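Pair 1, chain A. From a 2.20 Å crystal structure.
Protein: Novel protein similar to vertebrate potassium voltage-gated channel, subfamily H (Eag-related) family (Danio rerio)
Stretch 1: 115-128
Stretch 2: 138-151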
# COMPACT_ATOMS: atom_id res chain seq x y z
N ALA A 115 11.77 1.29 10.79
CA ALA A 115 12.04 2.30 9.79
C ALA A 115 10.86 3.26 9.71
O ALA A 115 9.71 2.84 9.64
CB ALA A 115 12.29 1.65 8.45
N LEU A 116 11.15 4.56 9.76
CA LEU A 116 10.12 5.58 9.66
C LEU A 116 9.44 5.50 8.28
O LEU A 116 10.12 5.50 7.26
CB LEU A 116 10.72 6.96 9.89
CG LEU A 116 9.72 8.12 10.00
CD1 LEU A 116 8.80 7.98 11.23
CD2 LEU A 116 10.45 9.46 10.00
N GLN A 117 8.12 5.42 8.26
CA GLN A 117 7.41 5.30 6.99
C GLN A 117 6.73 6.60 6.59
O GLN A 117 6.29 6.76 5.46
CB GLN A 117 6.35 4.19 7.09
CG GLN A 117 6.90 2.81 7.42
CD GLN A 117 7.60 2.18 6.24
OE1 GLN A 117 7.32 2.50 5.09
NE2 GLN A 117 8.56 1.29 6.52
N ALA A 118 6.63 7.53 7.53
CA ALA A 118 5.87 8.75 7.30
C ALA A 118 6.26 9.82 8.31
O ALA A 118 6.91 9.53 9.31
CB ALA A 118 4.37 8.46 7.45
N ILE A 119 5.85 11.06 8.03
CA ILE A 119 5.81 12.08 9.08
C ILE A 119 4.36 12.22 9.50
O ILE A 119 3.45 12.08 8.68
CB ILE A 119 6.37 13.44 8.61
CG1 ILE A 119 5.53 14.02 7.48
CG2 ILE A 119 7.79 13.29 8.11
CD1 ILE A 119 6.13 15.30 6.91
N TYR A 120 4.15 12.47 10.79
CA TYR A 120 2.80 12.49 11.37
C TYR A 120 2.51 13.84 12.03
O TYR A 120 3.41 14.50 12.55
CB TYR A 120 2.66 11.37 12.40
CG TYR A 120 3.00 10.02 11.86
CD1 TYR A 120 2.01 9.18 11.35
CD2 TYR A 120 4.32 9.57 11.83
CE1 TYR A 120 2.32 7.93 10.83
CE2 TYR A 120 4.64 8.34 11.31
CZ TYR A 120 3.64 7.52 10.81
OH TYR A 120 3.96 6.28 10.28
N PHE A 121 1.25 14.22 12.00
CA PHE A 121 0.83 15.48 12.59
C PHE A 121 -0.30 15.16 13.54
O PHE A 121 -1.25 14.49 13.15
CB PHE A 121 0.37 16.45 11.48
CG PHE A 121 -0.21 17.76 11.98
CD1 PHE A 121 0.60 18.87 12.17
CD2 PHE A 121 -1.56 17.89 12.24
CE1 PHE A 121 0.07 20.09 12.63
CE2 PHE A 121 -2.10 19.10 12.69
CZ PHE A 121 -1.28 20.20 12.89
N VAL A 122 -0.20 15.59 14.80
CA VAL A 122 -1.29 15.42 15.77
C VAL A 122 -2.38 16.50 15.65
O VAL A 122 -2.13 17.65 15.97
CB VAL A 122 -0.74 15.44 17.22
CG1 VAL A 122 -1.79 14.93 18.21
CG2 VAL A 122 0.52 14.63 17.32
N CYS A 123 -3.58 16.12 15.18
CA CYS A 123 -4.72 17.06 15.16
C CYS A 123 -5.44 17.13 16.50
O CYS A 123 -6.00 18.16 16.85
CB CYS A 123 -5.77 16.70 14.09
SG CYS A 123 -5.16 16.49 12.43
N SER A 124 -5.47 16.03 17.23
CA SER A 124 -5.99 16.05 18.60
C SER A 124 -5.44 14.86 19.37
O SER A 124 -4.93 13.90 18.78
CB SER A 124 -7.51 16.02 18.61
OG SER A 124 -7.98 14.94 17.83
N GLY A 125 -5.55 14.92 20.69
CA GLY A 125 -5.08 13.85 21.53
C GLY A 125 -3.69 14.12 22.06
O GLY A 125 -3.05 15.11 21.71
N SER A 126 -3.23 13.22 22.91
CA SER A 126 -1.89 13.33 23.46
C SER A 126 -1.13 12.03 23.26
O SER A 126 -1.73 10.96 23.14
CB SER A 126 -1.95 13.70 24.93
OG SER A 126 -2.73 14.87 25.10
N MET A 127 0.19 12.13 23.22
CA MET A 127 1.04 10.97 23.02
C MET A 127 2.32 11.17 23.79
O MET A 127 2.74 12.30 24.05
CB MET A 127 1.40 10.82 21.55
CG MET A 127 0.32 11.29 20.61
SD MET A 127 0.71 10.78 18.94
CE MET A 127 0.14 9.08 19.00
N GLU A 128 2.97 10.06 24.13
CA GLU A 128 4.25 10.13 24.81
C GLU A 128 5.36 9.63 23.89
O GLU A 128 5.13 8.70 23.10
CB GLU A 128 4.20 9.29 26.09
CG GLU A 128 3.78 7.84 25.86
CD GLU A 128 3.65 7.04 27.15
OE1 GLU A 128 4.05 7.54 28.22
OE2 GLU A 128 3.14 5.90 27.09
N ILE A 138 6.07 14.82 25.77
CA ILE A 138 4.63 14.72 25.63
C ILE A 138 4.17 15.52 24.42
O ILE A 138 4.39 16.74 24.35
CB ILE A 138 3.90 15.28 26.86
CG1 ILE A 138 4.20 14.44 28.11
CG2 ILE A 138 2.39 15.30 26.62
CD1 ILE A 138 3.44 13.13 28.14
N LEU A 139 3.54 14.84 23.47
CA LEU A 139 3.08 15.48 22.24
C LEU A 139 1.56 15.73 22.22
O LEU A 139 0.77 14.96 22.76
CB LEU A 139 3.49 14.64 21.03
CG LEU A 139 4.99 14.30 20.98
CD1 LEU A 139 5.31 13.35 19.84
CD2 LEU A 139 5.81 15.56 20.87
N GLY A 140 1.17 16.82 21.57
CA GLY A 140 -0.21 17.23 21.55
C GLY A 140 -0.56 17.94 20.26
O GLY A 140 0.24 18.00 19.33
N LYS A 141 -1.78 18.47 20.22
CA LYS A 141 -2.32 19.13 19.04
C LYS A 141 -1.35 20.13 18.41
O LYS A 141 -0.88 21.05 19.06
CB LYS A 141 -3.64 19.84 19.38
CG LYS A 141 -4.24 20.60 18.21
CD LYS A 141 -5.64 21.09 18.54
CE LYS A 141 -6.25 21.82 17.36
N GLY A 142 -1.08 19.94 17.13
CA GLY A 142 -0.21 20.83 16.40
C GLY A 142 1.22 20.32 16.29
O GLY A 142 2.02 20.88 15.54
N ASP A 143 1.56 19.27 17.03
CA ASP A 143 2.92 18.76 16.99
C ASP A 143 3.20 17.92 15.73
O ASP A 143 2.37 17.12 15.28
CB ASP A 143 3.26 17.97 18.26
CG ASP A 143 3.37 18.86 19.51
OD1 ASP A 143 3.62 20.07 19.36
OD2 ASP A 143 3.22 18.36 20.64
N LEU A 144 4.39 18.10 15.17
CA LEU A 144 4.84 17.36 14.01
C LEU A 144 5.87 16.32 14.44
O LEU A 144 6.83 16.65 15.14
CB LEU A 144 5.46 18.31 13.00
CG LEU A 144 5.86 17.72 11.63
CD1 LEU A 144 4.64 17.39 10.78
CD2 LEU A 144 6.78 18.68 10.88
N ILE A 145 5.67 15.08 14.02
CA ILE A 145 6.56 13.98 14.37
C ILE A 145 7.24 13.41 13.13
O ILE A 145 6.57 13.06 12.15
CB ILE A 145 5.80 12.85 15.06
CG1 ILE A 145 5.01 13.39 16.25
CG2 ILE A 145 6.76 11.75 15.52
CD1 ILE A 145 3.92 12.44 16.73
N GLY A 146 8.57 13.29 13.17
CA GLY A 146 9.30 12.80 12.02
C GLY A 146 10.80 12.76 12.18
O GLY A 146 11.33 12.39 13.23
N SER A 147 11.48 13.14 11.11
CA SER A 147 12.92 13.13 11.08
C SER A 147 13.40 14.29 10.21
O SER A 147 12.64 14.85 9.43
CB SER A 147 13.42 11.80 10.52
OG SER A 147 14.79 11.86 10.19
N ASP A 148 14.67 14.65 10.38
CA ASP A 148 15.27 15.80 9.72
C ASP A 148 15.91 15.47 8.37
O ASP A 148 16.24 16.37 7.62
CB ASP A 148 16.32 16.44 10.63
CG ASP A 148 17.48 15.51 10.91
OD1 ASP A 148 17.30 14.55 11.69
OD2 ASP A 148 18.58 15.73 10.35
N SER A 149 16.09 14.19 8.04
CA SER A 149 16.74 13.88 6.76
C SER A 149 15.84 13.12 5.79
O SER A 149 16.13 11.99 5.41
CB SER A 149 18.05 13.13 6.97
OG SER A 149 19.12 14.04 7.15
N LEU A 150 14.76 13.77 5.37
CA LEU A 150 13.68 13.10 4.68
C LEU A 150 13.89 12.90 3.18
O LEU A 150 13.16 12.13 2.56
CB LEU A 150 12.37 13.83 4.93
CG LEU A 150 11.96 13.95 6.40
CD1 LEU A 150 10.65 14.71 6.55
CD2 LEU A 150 11.83 12.57 7.03
N THR A 151 14.87 13.58 2.60
CA THR A 151 14.95 13.61 1.14
C THR A 151 16.16 12.90 0.54
O THR A 151 16.44 13.08 -0.64
CB THR A 151 14.90 15.06 0.58
OG1 THR A 151 16.15 15.72 0.80
CG2 THR A 151 13.77 15.86 1.22

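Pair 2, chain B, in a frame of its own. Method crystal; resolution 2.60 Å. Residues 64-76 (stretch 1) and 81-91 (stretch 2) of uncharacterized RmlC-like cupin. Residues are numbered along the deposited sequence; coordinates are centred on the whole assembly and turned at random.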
# COMPACT_ATOMS: atom_id res chain seq x y z
N VAL B 64 -8.83 -3.08 6.39
CA VAL B 64 -9.89 -2.13 6.66
C VAL B 64 -9.48 -1.32 7.90
O VAL B 64 -9.17 -1.91 8.92
CB VAL B 64 -11.26 -2.76 6.96
CG1 VAL B 64 -12.31 -1.67 7.19
CG2 VAL B 64 -11.72 -3.65 5.85
N ILE B 65 -9.42 0.01 7.77
CA ILE B 65 -9.13 0.90 8.88
C ILE B 65 -10.49 1.53 9.19
O ILE B 65 -11.10 2.10 8.29
CB ILE B 65 -8.15 2.00 8.52
CG1 ILE B 65 -6.77 1.40 8.18
CG2 ILE B 65 -8.02 3.00 9.68
CD1 ILE B 65 -5.77 2.41 7.68
N VAL B 66 -10.99 1.39 10.42
CA VAL B 66 -12.27 1.95 10.81
C VAL B 66 -12.12 2.91 11.98
O VAL B 66 -11.64 2.50 13.03
CB VAL B 66 -13.30 0.87 11.24
CG1 VAL B 66 -14.62 1.53 11.56
CG2 VAL B 66 -13.51 -0.18 10.16
N TYR B 67 -12.50 4.18 11.78
CA TYR B 67 -12.53 5.21 12.81
C TYR B 67 -14.02 5.45 13.10
O TYR B 67 -14.77 5.85 12.20
CB TYR B 67 -11.85 6.50 12.39
CG TYR B 67 -12.07 7.60 13.41
CD1 TYR B 67 -11.39 7.58 14.62
CD2 TYR B 67 -12.97 8.64 13.17
CE1 TYR B 67 -11.60 8.58 15.58
CE2 TYR B 67 -13.20 9.63 14.13
CZ TYR B 67 -12.50 9.60 15.32
OH TYR B 67 -12.71 10.58 16.25
N THR B 68 -14.43 5.23 14.34
CA THR B 68 -15.83 5.39 14.75
C THR B 68 -16.11 6.85 15.09
O THR B 68 -15.58 7.38 16.07
CB THR B 68 -16.12 4.49 15.95
OG1 THR B 68 -15.75 3.15 15.61
CG2 THR B 68 -17.60 4.55 16.35
N VAL B 69 -16.93 7.49 14.26
CA VAL B 69 -17.28 8.91 14.43
C VAL B 69 -18.27 9.00 15.59
O VAL B 69 -18.11 9.86 16.47
CB VAL B 69 -17.79 9.53 13.12
CG1 VAL B 69 -18.12 10.99 13.32
CG2 VAL B 69 -16.73 9.39 12.04
N GLN B 70 -19.29 8.14 15.59
CA GLN B 70 -20.24 8.07 16.70
C GLN B 70 -20.89 6.69 16.78
O GLN B 70 -20.88 5.94 15.80
CB GLN B 70 -21.34 9.13 16.65
CG GLN B 70 -22.34 9.05 15.51
CD GLN B 70 -23.61 9.82 15.84
OE1 GLN B 70 -23.56 10.95 16.34
NE2 GLN B 70 -24.76 9.23 15.54
N GLY B 71 -21.47 6.42 17.94
CA GLY B 71 -22.13 5.17 18.23
C GLY B 71 -21.13 4.12 18.66
O GLY B 71 -19.93 4.41 18.78
N SER B 72 -21.63 2.92 18.94
CA SER B 72 -20.79 1.79 19.36
C SER B 72 -21.18 0.55 18.58
O SER B 72 -22.36 0.34 18.30
CB SER B 72 -20.89 1.52 20.86
OG SER B 72 -20.62 2.69 21.60
N TRP B 73 -20.19 -0.27 18.25
CA TRP B 73 -20.41 -1.51 17.51
C TRP B 73 -19.32 -2.50 17.86
O TRP B 73 -18.39 -2.18 18.60
CB TRP B 73 -20.46 -1.21 16.01
CG TRP B 73 -19.21 -0.62 15.48
CD1 TRP B 73 -18.88 0.69 15.43
CD2 TRP B 73 -18.09 -1.33 14.93
NE1 TRP B 73 -17.64 0.85 14.90
CE2 TRP B 73 -17.13 -0.38 14.58
CE3 TRP B 73 -17.82 -2.69 14.71
CZ2 TRP B 73 -15.90 -0.73 14.00
CZ3 TRP B 73 -16.62 -3.04 14.15
CH2 TRP B 73 -15.66 -2.06 13.80
N ARG B 74 -19.47 -3.71 17.33
CA ARG B 74 -18.53 -4.80 17.56
C ARG B 74 -18.70 -5.90 16.54
O ARG B 74 -19.64 -5.87 15.75
CB ARG B 74 -18.77 -5.38 18.96
CG ARG B 74 -20.24 -5.75 19.25
CD ARG B 74 -20.41 -6.27 20.66
NE ARG B 74 -20.05 -7.68 20.78
CZ ARG B 74 -20.90 -8.72 20.74
NH1 ARG B 74 -22.23 -8.58 20.60
NH2 ARG B 74 -20.40 -9.96 20.86
N TYR B 75 -17.76 -6.84 16.56
CA TYR B 75 -17.80 -8.02 15.72
C TYR B 75 -18.20 -9.15 16.63
O TYR B 75 -17.71 -9.21 17.77
CB TYR B 75 -16.45 -8.34 15.07
CG TYR B 75 -15.95 -7.30 14.11
CD1 TYR B 75 -16.71 -6.96 12.99
CD2 TYR B 75 -14.70 -6.69 14.26
CE1 TYR B 75 -16.27 -6.04 12.06
CE2 TYR B 75 -14.24 -5.74 13.32
CZ TYR B 75 -15.03 -5.44 12.22
OH TYR B 75 -14.63 -4.49 11.32
N LYS B 76 -19.09 -10.04 16.16
CA LYS B 76 -19.53 -11.22 16.94
C LYS B 76 -18.37 -12.19 17.25
O LYS B 76 -18.43 -12.91 18.25
CB LYS B 76 -20.62 -12.02 16.22
CG LYS B 76 -21.95 -11.33 15.99
CD LYS B 76 -22.99 -12.29 15.38
N VAL B 81 -15.51 -3.92 22.13
CA VAL B 81 -16.51 -3.02 21.55
C VAL B 81 -15.80 -1.74 21.12
O VAL B 81 -15.04 -1.17 21.90
CB VAL B 81 -17.62 -2.65 22.54
CG1 VAL B 81 -18.60 -1.67 21.90
CG2 VAL B 81 -18.35 -3.89 22.99
N ALA B 82 -16.04 -1.32 19.87
CA ALA B 82 -15.46 -0.11 19.31
C ALA B 82 -16.41 1.03 19.64
O ALA B 82 -17.56 0.99 19.21
CB ALA B 82 -15.28 -0.22 17.80
N HIS B 83 -15.94 2.02 20.41
CA HIS B 83 -16.72 3.21 20.78
C HIS B 83 -16.30 4.38 19.91
O HIS B 83 -15.34 4.26 19.16
CB HIS B 83 -16.49 3.58 22.24
CG HIS B 83 -16.81 2.47 23.19
ND1 HIS B 83 -15.85 1.60 23.65
CD2 HIS B 83 -17.98 2.08 23.73
CE1 HIS B 83 -16.42 0.72 24.46
NE2 HIS B 83 -17.71 0.99 24.53
N ALA B 84 -17.02 5.50 20.02
CA ALA B 84 -16.69 6.73 19.29
C ALA B 84 -15.30 7.17 19.72
O ALA B 84 -14.99 7.13 20.91
CB ALA B 84 -17.70 7.81 19.56
N GLY B 85 -14.45 7.53 18.76
CA GLY B 85 -13.06 7.92 19.01
C GLY B 85 -12.06 6.77 18.95
O GLY B 85 -10.86 7.00 19.12
N SER B 86 -12.53 5.54 18.70
CA SER B 86 -11.66 4.37 18.61
C SER B 86 -11.25 4.14 17.17
O SER B 86 -11.83 4.74 16.25
CB SER B 86 -12.38 3.12 19.11
OG SER B 86 -13.48 2.79 18.29
N VAL B 87 -10.25 3.28 17.00
CA VAL B 87 -9.71 2.87 15.71
C VAL B 87 -9.63 1.35 15.69
O VAL B 87 -9.05 0.77 16.60
CB VAL B 87 -8.31 3.45 15.41
CG1 VAL B 87 -7.74 2.85 14.11
CG2 VAL B 87 -8.36 4.94 15.31
N VAL B 88 -10.27 0.73 14.70
CA VAL B 88 -10.23 -0.72 14.49
C VAL B 88 -9.44 -0.96 13.19
O VAL B 88 -9.67 -0.26 12.22
CB VAL B 88 -11.64 -1.36 14.38
CG1 VAL B 88 -11.54 -2.84 13.99
CG2 VAL B 88 -12.40 -1.20 15.68
N TYR B 89 -8.51 -1.92 13.21
CA TYR B 89 -7.69 -2.27 12.06
C TYR B 89 -7.91 -3.75 11.73
O TYR B 89 -7.36 -4.61 12.41
CB TYR B 89 -6.20 -1.98 12.34
CG TYR B 89 -5.31 -1.88 11.09
CD1 TYR B 89 -4.94 -3.02 10.34
CD2 TYR B 89 -4.81 -0.63 10.67
CE1 TYR B 89 -4.12 -2.91 9.20
CE2 TYR B 89 -3.99 -0.52 9.54
CZ TYR B 89 -3.66 -1.66 8.81
OH TYR B 89 -2.85 -1.52 7.71
N GLU B 90 -8.76 -4.03 10.72
CA GLU B 90 -9.01 -5.40 10.28
C GLU B 90 -7.86 -5.82 9.33
O GLU B 90 -7.47 -5.03 8.46
CB GLU B 90 -10.34 -5.59 9.52
CG GLU B 90 -11.67 -5.02 10.06
CD GLU B 90 -12.91 -5.52 9.24
OE1 GLU B 90 -13.08 -6.74 9.04
OE2 GLU B 90 -13.80 -4.71 8.89
N THR B 91 -7.32 -7.03 9.49
CA THR B 91 -6.23 -7.56 8.63
C THR B 91 -6.77 -8.50 7.53
O THR B 91 -7.87 -9.01 7.64
CB THR B 91 -5.17 -8.27 9.46
OG1 THR B 91 -5.79 -9.26 10.29
CG2 THR B 91 -4.44 -7.29 10.35

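Pair 1 and pair 2 share one backbone design: two antiparallel ladders out of step by one residue, with a type II turn between them on the second stretch. Fourteen central residues superpose with an RMSD of 0.4 Å, and the main strands run at 160° in pair 1 and 162° in pair 2. In the first ladder, Tyr A120 and Ile A145 form a hydrogen-bonded pair (Tyr A120 N to Ile A145 O and Ile A145 N to Tyr A120 O, both 2.8 Å), matched by Val B66 and Val B88 (Val B66 N to Val B88 O and Val B88 N to Val B66 O, both 2.8 Å). Beyond it, the carbonyl of Val A122 or Thr B68 accepts the amide of the turn glycine (Gly A142 N to Val A122 O, 2.8 Å; Gly B85 N to Thr B68 O, 2.9 Å). That glycine has phi near 95° in both pairs, where a CB would be jammed against the preceding carbonyl. Gly A125 matches Gly B71, also at positive phi, just before the second ladder, which begins at Met A127 and Leu A139 in pair 1 and in pair 2 is the single bridge of Trp B73 and Ala B82.

The turn is braced differently. In pair 1, Asp A143 OD2 accepts Gly A140 N at 2.7 Å; in pair 2 the matching Ser B86 donates from OG to His B83 O at 2.5 Å. Phe A121 and Tyr B67 place their rings almost identically, near the turn: Phe A121 CE1 lies 3.6 Å from Gly A142 O, and Tyr B67 CD1 3.3 Å from Ser B86 O.

The packing between ladders shows a trade in bulk. In pair 1, Met A127 SD reaches Ile A145 CD1 at 4.2 Å, and Val A122 CG2 meets the same CD1 at 4.1 Å. In pair 2 the large indole of Trp B73 packs against small partners: Ala B82 CB sits over its five-membered ring, 4.0 Å from the centroid, and Trp B73 CH2 touches Val B88 CG2 at 3.9 Å. Thr B68 replaces Val A122 with nearly the same shape, but its OG1 accepts Trp B73 NE1 at 3.1 Å.

At the far end, Gly A146 matches Tyr B89. Ile A119 CG2 occupies the space beside the glycine, 3.0 Å from an ideal CB, and also packs on Leu A150 CD1 at 3.6 Å. Ile B65 instead lays CG1 against Tyr B89 CE2 at 3.6 Å.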